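Side-chain contacts in hypothetical protein (PDB 2FZF), which is of unknown function but belongs to the rubrerythrin family of ferritin-like proteins, and so probably houses a diiron-type carboxylate site within a helical bundle: residues Glu22-Met27 with Ala121-Lys126; Gly34-Tyr39 with Glu61-Glu66; Arg111-Ala116 with Tyr152-Glu157. All coordinates share one frame; numbering follows the deposited sequence.

Interaction 1: residues Glu22-Met27 with Ala121-Lys126; sequences EELLGM and AEFYLK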
loop_
_atom_site.group_PDB
_atom_site.type_symbol
_atom_site.label_atom_id
_atom_site.label_comp_id
_atom_site.label_asym_id
_atom_site.label_seq_id
_atom_site.Cartn_x
_atom_site.Cartn_y
_atom_site.Cartn_z
ATOM N N GLU A 22 -6.283 12.500 -24.391
ATOM C CA GLU A 22 -6.317 13.773 -23.676
ATOM C C GLU A 22 -7.546 13.865 -22.769
ATOM O O GLU A 22 -7.471 14.377 -21.649
ATOM C CB GLU A 22 -6.293 14.936 -24.676
ATOM C CG GLU A 22 -7.017 14.635 -25.978
ATOM C CD GLU A 22 -6.091 14.573 -27.182
ATOM O OE1 GLU A 22 -5.572 15.639 -27.593
ATOM O OE2 GLU A 22 -5.875 13.460 -27.717
ATOM N N GLU A 23 -8.674 13.357 -23.253
ATOM C CA GLU A 23 -9.910 13.375 -22.482
ATOM C C GLU A 23 -9.724 12.518 -21.250
ATOM O O GLU A 23 -10.128 12.885 -20.142
ATOM C CB GLU A 23 -11.064 12.829 -23.317
ATOM C CG GLU A 23 -11.745 13.883 -24.168
ATOM C CD GLU A 23 -12.932 13.336 -24.941
ATOM O OE1 GLU A 23 -13.832 14.137 -25.270
ATOM O OE2 GLU A 23 -12.957 12.117 -25.221
ATOM N N LEU A 24 -9.108 11.364 -21.459
ATOM C CA LEU A 24 -8.845 10.458 -20.366
ATOM C C LEU A 24 -7.891 11.150 -19.397
ATOM O O LEU A 24 -8.187 11.262 -18.209
ATOM C CB LEU A 24 -8.257 9.140 -20.892
ATOM C CG LEU A 24 -9.237 8.259 -21.689
ATOM C CD1 LEU A 24 -8.543 6.980 -22.130
ATOM C CD2 LEU A 24 -10.453 7.932 -20.835
ATOM N N LEU A 25 -6.759 11.640 -19.891
ATOM C CA LEU A 25 -5.840 12.320 -18.993
ATOM C C LEU A 25 -6.566 13.417 -18.216
ATOM O O LEU A 25 -6.272 13.636 -17.045
ATOM C CB LEU A 25 -4.653 12.911 -19.750
ATOM C CG LEU A 25 -3.611 11.899 -20.238
ATOM C CD1 LEU A 25 -2.644 12.622 -21.122
ATOM C CD2 LEU A 25 -2.888 11.247 -19.090
ATOM N N GLY A 26 -7.518 14.097 -18.848
ATOM C CA GLY A 26 -8.250 15.124 -18.130
ATOM C C GLY A 26 -9.049 14.499 -16.987
ATOM O O GLY A 26 -9.145 15.047 -15.889
ATOM N N MET A 27 -9.634 13.338 -17.268
ATOM C CA MET A 27 -10.413 12.587 -16.295
ATOM C C MET A 27 -9.527 12.234 -15.113
ATOM O O MET A 27 -9.918 12.423 -13.959
ATOM C CB MET A 27 -10.955 11.301 -16.931
ATOM C CG MET A 27 -12.155 11.517 -17.844
ATOM S SD MET A 27 -12.971 9.985 -18.434
ATOM C CE MET A 27 -12.997 9.038 -16.921
ATOM N N ALA A 121 -6.270 2.364 -10.135
ATOM C CA ALA A 121 -5.099 1.591 -10.514
ATOM C C ALA A 121 -5.408 0.836 -11.802
ATOM O O ALA A 121 -4.570 0.768 -12.701
ATOM C CB ALA A 121 -4.726 0.613 -9.405
ATOM N N GLU A 122 -6.611 0.275 -11.891
ATOM C CA GLU A 122 -7.020 -0.469 -13.082
ATOM C C GLU A 122 -7.084 0.452 -14.288
ATOM O O GLU A 122 -6.880 0.021 -15.431
ATOM C CB GLU A 122 -8.376 -1.128 -12.849
ATOM C CG GLU A 122 -8.971 -1.798 -14.073
ATOM C CD GLU A 122 -10.149 -2.711 -13.726
ATOM O OE1 GLU A 122 -10.857 -2.408 -12.724
ATOM O OE2 GLU A 122 -10.369 -3.718 -14.459
ATOM N N PHE A 123 -7.362 1.724 -14.012
ATOM C CA PHE A 123 -7.441 2.778 -15.025
ATOM C C PHE A 123 -6.009 3.046 -15.550
ATOM O O PHE A 123 -5.752 2.949 -16.746
ATOM C CB PHE A 123 -8.066 4.041 -14.382
ATOM C CG PHE A 123 -8.300 5.194 -15.341
ATOM C CD1 PHE A 123 -7.266 6.065 -15.674
ATOM C CD2 PHE A 123 -9.562 5.424 -15.885
ATOM C CE1 PHE A 123 -7.487 7.153 -16.519
ATOM C CE2 PHE A 123 -9.791 6.509 -16.731
ATOM C CZ PHE A 123 -8.751 7.373 -17.050
ATOM N N TYR A 124 -5.081 3.340 -14.643
ATOM C CA TYR A 124 -3.710 3.609 -15.024
ATOM C C TYR A 124 -3.015 2.424 -15.674
ATOM O O TYR A 124 -1.956 2.569 -16.298
ATOM C CB TYR A 124 -2.916 4.053 -13.815
ATOM C CG TYR A 124 -3.332 5.393 -13.298
ATOM C CD1 TYR A 124 -3.412 6.499 -14.152
ATOM C CD2 TYR A 124 -3.596 5.579 -11.945
ATOM C CE1 TYR A 124 -3.737 7.760 -13.667
ATOM C CE2 TYR A 124 -3.924 6.831 -11.454
ATOM C CZ TYR A 124 -3.989 7.921 -12.314
ATOM O OH TYR A 124 -4.257 9.168 -11.811
ATOM N N LEU A 125 -3.603 1.244 -15.499
ATOM C CA LEU A 125 -3.074 0.013 -16.085
ATOM C C LEU A 125 -3.412 0.021 -17.563
ATOM O O LEU A 125 -2.595 -0.359 -18.401
ATOM C CB LEU A 125 -3.727 -1.206 -15.438
ATOM C CG LEU A 125 -2.878 -1.906 -14.377
ATOM C CD1 LEU A 125 -3.669 -3.038 -13.726
ATOM C CD2 LEU A 125 -1.605 -2.422 -15.037
ATOM N N LYS A 126 -4.632 0.458 -17.869
ATOM C CA LYS A 126 -5.088 0.529 -19.245
ATOM C C LYS A 126 -4.398 1.682 -19.955
ATOM O O LYS A 126 -3.841 1.509 -21.040
ATOM C CB LYS A 126 -6.609 0.710 -19.318
ATOM C CG LYS A 126 -7.127 1.005 -20.744
ATOM C CD LYS A 126 -6.624 -0.012 -21.801
ATOM C CE LYS A 126 -6.855 0.482 -23.240
ATOM N NZ LYS A 126 -8.294 0.765 -23.540
#

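Interaction 2: residues Gly34-Tyr39 with Glu61-Glu66; sequences GAREFY and EEKKHE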
loop_
_atom_site.group_PDB
_atom_site.type_symbol
_atom_site.label_atom_id
_atom_site.label_comp_id
_atom_site.label_asym_id
_atom_site.label_seq_id
_atom_site.Cartn_x
_atom_site.Cartn_y
_atom_site.Cartn_z
ATOM N N GLY A 34 -10.147 15.566 -6.972
ATOM C CA GLY A 34 -11.230 15.309 -6.045
ATOM C C GLY A 34 -10.848 14.337 -4.956
ATOM O O GLY A 34 -11.392 14.387 -3.851
ATOM N N ALA A 35 -9.917 13.446 -5.277
ATOM C CA ALA A 35 -9.427 12.455 -4.332
ATOM C C ALA A 35 -8.720 13.177 -3.195
ATOM O O ALA A 35 -9.100 13.055 -2.033
ATOM C CB ALA A 35 -8.474 11.515 -5.032
ATOM N N ARG A 36 -7.695 13.941 -3.553
ATOM C CA ARG A 36 -6.906 14.700 -2.601
ATOM C C ARG A 36 -7.768 15.442 -1.616
ATOM O O ARG A 36 -7.515 15.422 -0.415
ATOM C CB ARG A 36 -6.044 15.729 -3.320
ATOM C CG ARG A 36 -4.971 16.327 -2.433
ATOM C CD ARG A 36 -4.523 17.707 -2.901
ATOM N NE ARG A 36 -3.362 18.199 -2.145
ATOM C CZ ARG A 36 -3.296 18.280 -0.817
ATOM N NH1 ARG A 36 -2.201 18.742 -0.240
ATOM N NH2 ARG A 36 -4.317 17.900 -0.061
ATOM N N GLU A 37 -8.789 16.112 -2.123
ATOM C CA GLU A 37 -9.641 16.889 -1.246
ATOM C C GLU A 37 -10.623 16.014 -0.493
ATOM O O GLU A 37 -11.223 16.442 0.497
ATOM C CB GLU A 37 -10.358 17.978 -2.045
ATOM C CG GLU A 37 -11.344 17.472 -3.054
ATOM C CD GLU A 37 -12.059 18.600 -3.789
ATOM O OE1 GLU A 37 -13.211 18.367 -4.237
ATOM O OE2 GLU A 37 -11.473 19.704 -3.928
ATOM N N PHE A 38 -10.761 14.776 -0.954
ATOM C CA PHE A 38 -11.645 13.823 -0.307
ATOM C C PHE A 38 -10.962 13.301 0.946
ATOM O O PHE A 38 -11.563 13.240 2.022
ATOM C CB PHE A 38 -11.974 12.658 -1.246
ATOM C CG PHE A 38 -12.531 11.466 -0.539
ATOM C CD1 PHE A 38 -11.744 10.339 -0.322
ATOM C CD2 PHE A 38 -13.802 11.499 -0.008
ATOM C CE1 PHE A 38 -12.218 9.269 0.426
ATOM C CE2 PHE A 38 -14.280 10.434 0.740
ATOM C CZ PHE A 38 -13.483 9.317 0.957
ATOM N N TYR A 39 -9.701 12.922 0.808
ATOM C CA TYR A 39 -8.960 12.416 1.950
ATOM C C TYR A 39 -8.701 13.524 2.962
ATOM O O TYR A 39 -8.746 13.301 4.176
ATOM C CB TYR A 39 -7.655 11.795 1.466
ATOM C CG TYR A 39 -7.865 10.503 0.709
ATOM C CD1 TYR A 39 -7.283 10.302 -0.544
ATOM C CD2 TYR A 39 -8.590 9.454 1.282
ATOM C CE1 TYR A 39 -7.409 9.083 -1.207
ATOM C CE2 TYR A 39 -8.724 8.234 0.638
ATOM C CZ TYR A 39 -8.132 8.050 -0.598
ATOM O OH TYR A 39 -8.244 6.819 -1.200
ATOM N N GLU A 61 0.745 11.311 -0.095
ATOM C CA GLU A 61 1.278 10.481 -1.164
ATOM C C GLU A 61 0.641 10.825 -2.510
ATOM O O GLU A 61 1.342 10.976 -3.505
ATOM C CB GLU A 61 1.030 9.010 -0.837
ATOM C CG GLU A 61 2.137 8.354 -0.045
ATOM C CD GLU A 61 3.345 8.065 -0.909
ATOM O OE1 GLU A 61 4.264 7.350 -0.437
ATOM O OE2 GLU A 61 3.375 8.553 -2.066
ATOM N N GLU A 62 -0.680 10.958 -2.538
ATOM C CA GLU A 62 -1.374 11.259 -3.777
ATOM C C GLU A 62 -1.425 12.725 -4.154
ATOM O O GLU A 62 -2.126 13.085 -5.100
ATOM C CB GLU A 62 -2.807 10.700 -3.735
ATOM C CG GLU A 62 -2.876 9.165 -3.747
ATOM C CD GLU A 62 -4.280 8.618 -3.961
ATOM O OE1 GLU A 62 -4.941 9.002 -4.961
ATOM O OE2 GLU A 62 -4.711 7.791 -3.127
ATOM N N LYS A 63 -0.709 13.577 -3.427
ATOM C CA LYS A 63 -0.720 15.012 -3.742
ATOM C C LYS A 63 0.083 15.288 -5.000
ATOM O O LYS A 63 -0.269 16.155 -5.799
ATOM C CB LYS A 63 -0.137 15.835 -2.585
ATOM C CG LYS A 63 -1.066 15.984 -1.390
ATOM C CD LYS A 63 -0.336 16.530 -0.156
ATOM C CE LYS A 63 -1.221 16.432 1.099
ATOM N NZ LYS A 63 -0.457 16.518 2.379
ATOM N N LYS A 64 1.161 14.533 -5.171
ATOM C CA LYS A 64 2.024 14.695 -6.321
ATOM C C LYS A 64 1.456 14.093 -7.602
ATOM O O LYS A 64 1.995 14.333 -8.679
ATOM C CB LYS A 64 3.384 14.068 -6.032
ATOM C CG LYS A 64 3.324 12.563 -5.873
ATOM C CD LYS A 64 4.698 11.952 -5.706
ATOM C CE LYS A 64 4.670 10.490 -6.129
ATOM N NZ LYS A 64 3.595 9.694 -5.442
ATOM N N HIS A 65 0.382 13.315 -7.496
ATOM C CA HIS A 65 -0.217 12.683 -8.674
ATOM C C HIS A 65 -0.732 13.709 -9.686
ATOM O O HIS A 65 -0.539 13.567 -10.894
ATOM C CB HIS A 65 -1.383 11.773 -8.273
ATOM C CG HIS A 65 -0.975 10.499 -7.594
ATOM N ND1 HIS A 65 0.338 10.188 -7.305
ATOM C CD2 HIS A 65 -1.714 9.458 -7.143
ATOM C CE1 HIS A 65 0.386 9.012 -6.702
ATOM N NE2 HIS A 65 -0.845 8.548 -6.593
ATOM N N GLU A 66 -1.401 14.739 -9.186
ATOM C CA GLU A 66 -1.957 15.760 -10.051
ATOM C C GLU A 66 -0.881 16.450 -10.853
ATOM O O GLU A 66 -0.924 16.472 -12.080
ATOM C CB GLU A 66 -2.695 16.801 -9.232
ATOM C CG GLU A 66 -3.573 17.670 -10.078
ATOM C CD GLU A 66 -4.159 18.823 -9.316
ATOM O OE1 GLU A 66 -4.384 18.687 -8.089
ATOM O OE2 GLU A 66 -4.413 19.863 -9.959
#

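Interaction 3: residues Arg111-Ala116 with Tyr152-Glu157; sequences RWAMKA and YTLRAE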
loop_
_atom_site.group_PDB
_atom_site.type_symbol
_atom_site.label_atom_id
_atom_site.label_comp_id
_atom_site.label_asym_id
_atom_site.label_seq_id
_atom_site.Cartn_x
_atom_site.Cartn_y
_atom_site.Cartn_z
ATOM N N ARG A 111 -14.835 2.270 2.527
ATOM C CA ARG A 111 -15.198 1.255 1.537
ATOM C C ARG A 111 -15.210 1.852 0.133
ATOM O O ARG A 111 -14.706 1.236 -0.803
ATOM C CB ARG A 111 -16.563 0.663 1.888
ATOM C CG ARG A 111 -16.751 -0.791 1.455
ATOM C CD ARG A 111 -18.091 -1.319 1.900
ATOM N NE ARG A 111 -19.161 -0.430 1.455
ATOM C CZ ARG A 111 -19.954 0.253 2.277
ATOM N NH1 ARG A 111 -20.893 1.046 1.786
ATOM N NH2 ARG A 111 -19.816 0.138 3.591
ATOM N N TRP A 112 -15.784 3.053 0.001
ATOM C CA TRP A 112 -15.843 3.772 -1.275
ATOM C C TRP A 112 -14.459 4.226 -1.727
ATOM O O TRP A 112 -14.179 4.301 -2.921
ATOM C CB TRP A 112 -16.751 5.003 -1.168
ATOM C CG TRP A 112 -18.203 4.696 -1.433
ATOM C CD1 TRP A 112 -19.223 4.621 -0.512
ATOM C CD2 TRP A 112 -18.772 4.307 -2.689
ATOM N NE1 TRP A 112 -20.379 4.199 -1.121
ATOM C CE2 TRP A 112 -20.133 3.999 -2.460
ATOM C CE3 TRP A 112 -18.259 4.182 -3.996
ATOM C CZ2 TRP A 112 -20.992 3.571 -3.479
ATOM C CZ3 TRP A 112 -19.119 3.754 -5.015
ATOM C CH2 TRP A 112 -20.466 3.458 -4.746
ATOM N N ALA A 113 -13.597 4.543 -0.765
ATOM C CA ALA A 113 -12.254 4.992 -1.079
ATOM C C ALA A 113 -11.453 3.881 -1.723
ATOM O O ALA A 113 -10.755 4.106 -2.715
ATOM C CB ALA A 113 -11.563 5.485 0.165
ATOM N N MET A 114 -11.535 2.677 -1.176
ATOM C CA MET A 114 -10.766 1.590 -1.765
ATOM C C MET A 114 -11.364 1.230 -3.107
ATOM O O MET A 114 -10.669 0.741 -3.993
ATOM C CB MET A 114 -10.704 0.357 -0.837
ATOM C CG MET A 114 -12.018 -0.139 -0.223
ATOM S SD MET A 114 -11.826 -1.744 0.690
ATOM C CE MET A 114 -11.996 -2.892 -0.678
ATOM N N LYS A 115 -12.654 1.503 -3.261
ATOM C CA LYS A 115 -13.339 1.225 -4.511
ATOM C C LYS A 115 -12.770 2.172 -5.552
ATOM O O LYS A 115 -12.410 1.768 -6.662
ATOM C CB LYS A 115 -14.830 1.471 -4.350
ATOM C CG LYS A 115 -15.654 1.003 -5.528
ATOM C CD LYS A 115 -15.698 -0.515 -5.576
ATOM C CE LYS A 115 -16.349 -1.011 -6.845
ATOM N NZ LYS A 115 -16.058 -2.453 -7.031
ATOM N N ALA A 116 -12.694 3.444 -5.181
ATOM C CA ALA A 116 -12.145 4.449 -6.071
ATOM C C ALA A 116 -10.676 4.137 -6.384
ATOM O O ALA A 116 -10.225 4.370 -7.498
ATOM C CB ALA A 116 -12.274 5.821 -5.449
ATOM N N TYR A 152 -4.889 -1.700 -1.081
ATOM C CA TYR A 152 -4.678 -2.724 -0.061
ATOM C C TYR A 152 -4.576 -2.105 1.334
ATOM O O TYR A 152 -5.133 -2.637 2.308
ATOM C CB TYR A 152 -3.433 -3.559 -0.387
ATOM C CG TYR A 152 -3.681 -4.599 -1.470
ATOM C CD1 TYR A 152 -4.613 -5.628 -1.280
ATOM C CD2 TYR A 152 -3.005 -4.547 -2.691
ATOM C CE1 TYR A 152 -4.864 -6.577 -2.280
ATOM C CE2 TYR A 152 -3.252 -5.492 -3.699
ATOM C CZ TYR A 152 -4.182 -6.500 -3.481
ATOM O OH TYR A 152 -4.423 -7.428 -4.455
ATOM N N THR A 153 -3.889 -0.970 1.436
ATOM C CA THR A 153 -3.771 -0.305 2.724
ATOM C C THR A 153 -5.184 0.025 3.202
ATOM O O THR A 153 -5.532 -0.232 4.351
ATOM C CB THR A 153 -2.950 1.009 2.619
ATOM O OG1 THR A 153 -1.659 0.721 2.076
ATOM C CG2 THR A 153 -2.779 1.654 3.984
ATOM N N LEU A 154 -6.008 0.574 2.315
ATOM C CA LEU A 154 -7.370 0.933 2.691
ATOM C C LEU A 154 -8.254 -0.236 3.150
ATOM O O LEU A 154 -9.088 -0.085 4.056
ATOM C CB LEU A 154 -8.052 1.670 1.542
ATOM C CG LEU A 154 -7.803 3.174 1.517
ATOM C CD1 LEU A 154 -8.368 3.746 0.229
ATOM C CD2 LEU A 154 -8.454 3.834 2.733
ATOM N N ARG A 155 -8.077 -1.394 2.515
ATOM C CA ARG A 155 -8.853 -2.591 2.851
ATOM C C ARG A 155 -8.390 -3.132 4.213
ATOM O O ARG A 155 -9.182 -3.706 4.969
ATOM C CB ARG A 155 -8.677 -3.671 1.762
ATOM C CG ARG A 155 -9.641 -4.867 1.861
ATOM C CD ARG A 155 -9.012 -6.148 1.301
ATOM N NE ARG A 155 -9.224 -6.344 -0.126
ATOM C CZ ARG A 155 -8.551 -7.217 -0.877
ATOM N NH1 ARG A 155 -8.823 -7.320 -2.171
ATOM N NH2 ARG A 155 -7.590 -7.968 -0.357
ATOM N N ALA A 156 -7.108 -2.959 4.527
ATOM C CA ALA A 156 -6.618 -3.431 5.812
ATOM C C ALA A 156 -7.400 -2.640 6.858
ATOM O O ALA A 156 -8.016 -3.205 7.769
ATOM C CB ALA A 156 -5.111 -3.181 5.944
ATOM N N GLU A 157 -7.398 -1.324 6.704
ATOM C CA GLU A 157 -8.142 -0.487 7.626
ATOM C C GLU A 157 -9.585 -0.972 7.731
ATOM O O GLU A 157 -10.074 -1.274 8.817
ATOM C CB GLU A 157 -8.093 0.968 7.175
ATOM C CG GLU A 157 -6.737 1.593 7.413
ATOM C CD GLU A 157 -6.210 1.297 8.800
ATOM O OE1 GLU A 157 -7.000 1.364 9.771
ATOM O OE2 GLU A 157 -5.006 1.000 8.920
#

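Interaction 1: residues Glu22-Met27 with Ala121-Lys126
In the ferritin-like four-helix bundle, the antiparallel helices 21-44 and 103-129 are bridged by Phe-123, whose ring end meets Leu-24 and Met-27. The gap is wide: the nearest CA atoms, those of Leu-24 and Phe-123, lie 9.5 Å apart, and the aromatic side chain covers more than half of the distance. It can do so because its CG is anti to the backbone N (chi1 -176°), which projects the ring out across the gap. Its leading atom, CZ, arrives beside the backbone of Leu-24, where the carbonyl O lies near the ring plane, at the edge, 4.1 Å from CZ. The isobutyl group of the same leucine joins in through one branch: CD2 sits 4.2 Å from Phe-123 CZ. Met-27 comes from the next turn of the helix, and its side chain runs at about a right angle to that of the phenylalanine. A bend at chi3 (43°) swings the terminal methyl inward, so that CE stands 4.1 Å from Phe-123 CE2, approaching the ring obliquely. The sulfur hangs back, with SD 5.0 Å from CE2, and the thioether therefore touches through carbon. All three residues are buried, and what joins them is apolar van der Waals contact, modest in extent at 121 Å² summed over both sides. Around this point Leu-24 also packs on Phe-19 and on Leu-127, one turn beyond Phe-123, while Met-27 leans on Pro-85 and Ile-89 of the long connection between helices 63-76 and 103-129. Tyr-124, next to the bridging ring, turns to the bundle interior, where its hydroxyl is hydrogen-bonded to Glu-32 of helix 21-44 and its side chain packs against helices 63-76 and 134-164.

Interaction 2: residues Gly34-Tyr39 with Glu61-Glu66
Ala-35 is the first residue of helix 21-44 to touch here, its methyl CB lying 4.3 Å from OE1 of Glu-62. Arg-36 follows; its chain leaves the backbone opposite the amide nitrogen (chi1 -167°) and stays extended to NE, which brings the guanidinium over to Lys-63. The two long side chains pass obliquely, and, as modelled, the lysine chain lies over one face of the guanidinium; CG of Arg-36 and CG of Lys-63 are 4.1 Å apart. Farther out the modelled atoms crowd each other, so the exact overlap and the placing of the two cationic ends are doubtful. Phe-38 turns to another side of the helix, but its CD1 lies above one face of the Tyr-39 ring, toward the rim. Tyr-39 itself sends CE1 to within 3.6 Å of Glu-62 OE2, with the carboxylate plane turned 71° from that of the ring. Its hydroxyl is more distant, OH standing 4.1 Å from the same OE2. Glu-62 lies where helix 51-61 gives way to helix 63-76, and is the first residue there to leave helical backbone angles. Across that break the amine of Lys-64 holds Glu-61 twice, by a hydrogen bond from NZ to the backbone O (3.2 Å) and a salt bridge from NZ to OE2 (3.6 Å). The contact thus has two unlike halves: cationic chains at the partly exposed border, and a buried carboxylate flanked by a methyl and a tyrosine ring. The oxygens of Glu-62 also come close to carboxylates of Glu-32, Glu-117 and Glu-147, and its side chain touches His-150. Glutamates gathered this closely with a histidine, drawn from helices 21-44, 103-129 and 134-164 and from the break before helix 63-76, are consistent with a metal site of the rubrerythrin and ferritin kind.

Interaction 3: residues Arg111-Ala116 with Tyr152-Glu157
Leu-154 and Met-114 lie at the middle of this contact, their CB atoms 3.8 Å apart. One branch of the leucine, CD1, reaches on to the backbone of the opposite helix, 3.6 Å from Met-114 N, and is equally near the methyl CB of Ala-113. Met-114 turns its own chain the other way, to Arg-155. With CG placed between the backbone N and the carbonyl carbon (chi1 48°), the thioether is carried alongside the start of the arginine chain: SD lies 3.8 Å from Arg-155 CB, and the terminal CE is 4.0 Å from CG. CE also stands at the edge of the guanidinium, near its plane. Trading Met-114 for an alanine would remove the thioether and would probably leave the aliphatic stem of Arg-155 without its cover on this side. The polar end of that arginine is fixed from elsewhere. NH1 is hydrogen-bonded to the hydroxyl of Tyr-151, while NH2, in plane at the edge of the Tyr-152 ring, forms a salt bridge with Asp-145 of the second subunit. Leu-154 is backed by Ile-55 and Leu-58 of helix 51-61, and Ala-113 by Phe-38 and Tyr-39 of helix 21-44. The segments themselves run nearly antiparallel, their axes 161° apart in direction and 8.8 Å apart at closest approach. Helices 103-129 and 134-164 thus pair here, with the bundle core beyond Ala-113 and Leu-154 and the second subunit meeting helix 134-164 at Arg-155 and along the residues on the side away from Met-114, such as Tyr-152 and Ala-156.

How the interactions relate
Interactions 2 and 3 meet directly: the hydroxyl OH of Tyr-39 lies 3.4 Å from Leu-154 CD1, and Phe-38 CE1 is 3.8 Å from Ala-113 CB, so Tyr-39, which meets Glu-62 on one side, also packs on the pairing of helices 103-129 and 134-164. Interaction 1 touches neither, its nearest atoms about 5 Å from each, its centre about 15 Å from that of interaction 2 and about 19 Å from that of interaction 3, on the other side of the chain's centre from the latter. The likely metal site links interactions 1 and 2: Glu-62 probably belongs to it, as probably does Glu-32, to which Tyr-124 is hydrogen-bonded. Interactions 2 and 3 also border the second subunit.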